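Probable methyltransferase (Bordetella pertussis, PDB 3KTY) probably transfers methyl groups from S-adenosyl-L-methionine to RNA, as a dimeric member of the TrmH (SpoU) family of SPOUT methyltransferases, represented here by its methyltransferase domain. Local coordinates at residues F8-F13 and L168-L173. Residues are numbered along the deposited sequence; the frame is centred on the assembly and turned at random.
Sequences FSRVRF and LRYALL
Phe8 lays its ring over the last turn of helix 157-172, where a CH-pi contact leads: Leu172 CD1 sits over one face, 4.2 Å from the ring centroid and 9° off the normal. Phe8 CE2 also lies 3.8 Å from Leu172 CB, so the leucine meets the ring through both CB and CD1.

Further apolar contacts involve strand 11-16. Val11 forks: CG1, anti to its backbone N (chi1 173°), reaches Leu168 CD1 at 3.9 Å, while CG2 meets Leu172 CD1 tip to tip. A beta-branched residue thus suits a strand facing two leucines one helical turn apart. Leu168 CD1 also touches Phe13 CZ at 3.9 Å, and Phe36 meets the Phe13 ring edge-to-face.

The polar component is Arg169, whose NH1 comes within 3.6 Å of Phe8 CE1, the guanidinium tilted 54° to the ring and covered on one face by Leu173 CD2, which also touches Phe8. Its extended chain carries the charge past the apolar layer, where NH1 donates a hydrogen bond to Met34 O and NE one to Pro147 O of the second subunit.

No hydrogen bond joins the two segments; dispersion and burial of hydrocarbon hold helix 157-172 against an interior strand of the parallel sheet, while the arginine links that core to the dimer interface.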
loop_
_atom_site.group_PDB
_atom_site.type_symbol
_atom_site.label_atom_id
_atom_site.label_comp_id
_atom_site.label_asym_id
_atom_site.label_seq_id
_atom_site.Cartn_x
_atom_site.Cartn_y
_atom_site.Cartn_z
ATOM N N PHE A 8 19.126 2.650 -0.575
ATOM C CA PHE A 8 17.859 3.166 -0.129
ATOM C C PHE A 8 17.948 4.615 0.367
ATOM O O PHE A 8 16.952 5.336 0.337
ATOM C CB PHE A 8 17.294 2.274 0.973
ATOM C CG PHE A 8 16.568 1.073 0.450
ATOM C CD1 PHE A 8 15.194 0.947 0.628
ATOM C CD2 PHE A 8 17.263 0.060 -0.218
ATOM C CE1 PHE A 8 14.521 -0.172 0.136
ATOM C CE2 PHE A 8 16.603 -1.070 -0.713
ATOM C CZ PHE A 8 15.233 -1.194 -0.543
ATOM N N SER A 9 19.127 5.045 0.818
ATOM C CA SER A 9 19.276 6.420 1.320
ATOM C C SER A 9 19.228 7.426 0.182
ATOM O O SER A 9 19.137 8.625 0.407
ATOM C CB SER A 9 20.581 6.576 2.076
ATOM O OG SER A 9 21.665 6.442 1.171
ATOM N N ARG A 10 19.243 6.922 -1.046
ATOM C CA ARG A 10 19.319 7.760 -2.248
ATOM C C ARG A 10 17.979 7.981 -2.903
ATOM O O ARG A 10 17.888 8.522 -4.027
ATOM C CB ARG A 10 20.302 7.142 -3.240
ATOM C CG ARG A 10 21.733 7.200 -2.738
ATOM C CD ARG A 10 22.558 6.257 -3.562
ATOM N NE ARG A 10 22.579 6.639 -4.966
ATOM C CZ ARG A 10 23.155 5.908 -5.910
ATOM N NH1 ARG A 10 23.150 6.320 -7.174
ATOM N NH2 ARG A 10 23.750 4.765 -5.577
ATOM N N VAL A 11 16.934 7.569 -2.182
ATOM C CA VAL A 11 15.576 7.838 -2.589
ATOM C C VAL A 11 14.902 8.814 -1.634
ATOM O O VAL A 11 14.970 8.644 -0.413
ATOM C CB VAL A 11 14.729 6.499 -2.680
ATOM C CG1 VAL A 11 13.281 6.818 -2.928
ATOM C CG2 VAL A 11 15.287 5.561 -3.806
ATOM N N ARG A 12 14.188 9.785 -2.186
ATOM C CA ARG A 12 13.491 10.789 -1.362
ATOM C C ARG A 12 12.055 10.921 -1.706
ATOM O O ARG A 12 11.714 10.902 -2.888
ATOM C CB ARG A 12 14.094 12.164 -1.602
ATOM C CG ARG A 12 15.311 12.312 -0.821
ATOM C CD ARG A 12 16.371 12.754 -1.702
ATOM N NE ARG A 12 16.592 14.142 -1.447
ATOM C CZ ARG A 12 17.723 14.638 -0.982
ATOM N NH1 ARG A 12 18.767 13.867 -0.723
ATOM N NH2 ARG A 12 17.782 15.916 -0.781
ATOM N N PHE A 13 11.216 11.129 -0.687
ATOM C CA PHE A 13 9.773 11.340 -0.893
ATOM C C PHE A 13 9.368 12.740 -0.482
ATOM O O PHE A 13 9.512 13.142 0.669
ATOM C CB PHE A 13 8.941 10.305 -0.120
ATOM C CG PHE A 13 9.292 8.878 -0.464
ATOM C CD1 PHE A 13 8.511 8.151 -1.337
ATOM C CD2 PHE A 13 10.434 8.298 0.044
ATOM C CE1 PHE A 13 8.845 6.846 -1.679
ATOM C CE2 PHE A 13 10.768 7.006 -0.274
ATOM C CZ PHE A 13 9.984 6.282 -1.137
ATOM N N LEU A 168 9.156 0.833 -5.142
ATOM C CA LEU A 168 10.543 1.194 -5.095
ATOM C C LEU A 168 11.345 0.199 -4.307
ATOM O O LEU A 168 12.412 -0.208 -4.705
ATOM C CB LEU A 168 10.706 2.589 -4.500
ATOM C CG LEU A 168 10.387 3.684 -5.518
ATOM C CD1 LEU A 168 10.351 5.008 -4.812
ATOM C CD2 LEU A 168 11.456 3.661 -6.597
ATOM N N ARG A 169 10.839 -0.198 -3.168
ATOM C CA ARG A 169 11.546 -1.216 -2.419
ATOM C C ARG A 169 11.736 -2.487 -3.253
ATOM O O ARG A 169 12.825 -3.060 -3.350
ATOM C CB ARG A 169 10.767 -1.527 -1.132
ATOM C CG ARG A 169 11.264 -2.741 -0.402
ATOM C CD ARG A 169 10.581 -2.867 1.021
ATOM N NE ARG A 169 11.261 -3.941 1.720
ATOM C CZ ARG A 169 12.445 -3.826 2.302
ATOM N NH1 ARG A 169 13.061 -2.661 2.334
ATOM N NH2 ARG A 169 13.013 -4.880 2.853
ATOM N N TYR A 170 10.659 -2.933 -3.863
ATOM C CA TYR A 170 10.744 -4.177 -4.593
ATOM C C TYR A 170 11.771 -4.040 -5.706
ATOM O O TYR A 170 12.528 -4.965 -5.999
ATOM C CB TYR A 170 9.379 -4.580 -5.185
ATOM C CG TYR A 170 9.365 -6.026 -5.624
ATOM C CD1 TYR A 170 9.074 -7.041 -4.708
ATOM C CD2 TYR A 170 9.692 -6.388 -6.933
ATOM C CE1 TYR A 170 9.080 -8.390 -5.084
ATOM C CE2 TYR A 170 9.671 -7.750 -7.330
ATOM C CZ TYR A 170 9.380 -8.731 -6.407
ATOM O OH TYR A 170 9.396 -10.064 -6.790
ATOM N N ALA A 171 11.749 -2.899 -6.362
ATOM C CA ALA A 171 12.631 -2.733 -7.509
ATOM C C ALA A 171 14.120 -2.589 -7.065
ATOM O O ALA A 171 15.025 -2.931 -7.804
ATOM C CB ALA A 171 12.174 -1.574 -8.386
ATOM N N LEU A 172 14.347 -2.204 -5.814
ATOM C CA LEU A 172 15.693 -2.006 -5.329
ATOM C C LEU A 172 16.299 -3.229 -4.656
ATOM O O LEU A 172 17.521 -3.374 -4.586
ATOM C CB LEU A 172 15.737 -0.800 -4.369
ATOM C CG LEU A 172 15.493 0.600 -4.927
ATOM C CD1 LEU A 172 15.823 1.636 -3.856
ATOM C CD2 LEU A 172 16.351 0.852 -6.166
ATOM N N LEU A 173 15.460 -4.118 -4.148
ATOM C CA LEU A 173 15.973 -5.278 -3.433
ATOM C C LEU A 173 16.851 -6.198 -4.299
ATOM O O LEU A 173 16.634 -6.331 -5.503
ATOM C CB LEU A 173 14.831 -6.058 -2.793
ATOM C CG LEU A 173 14.380 -5.417 -1.485
ATOM C CD1 LEU A 173 13.200 -6.187 -0.856
ATOM C CD2 LEU A 173 15.516 -5.269 -0.481
#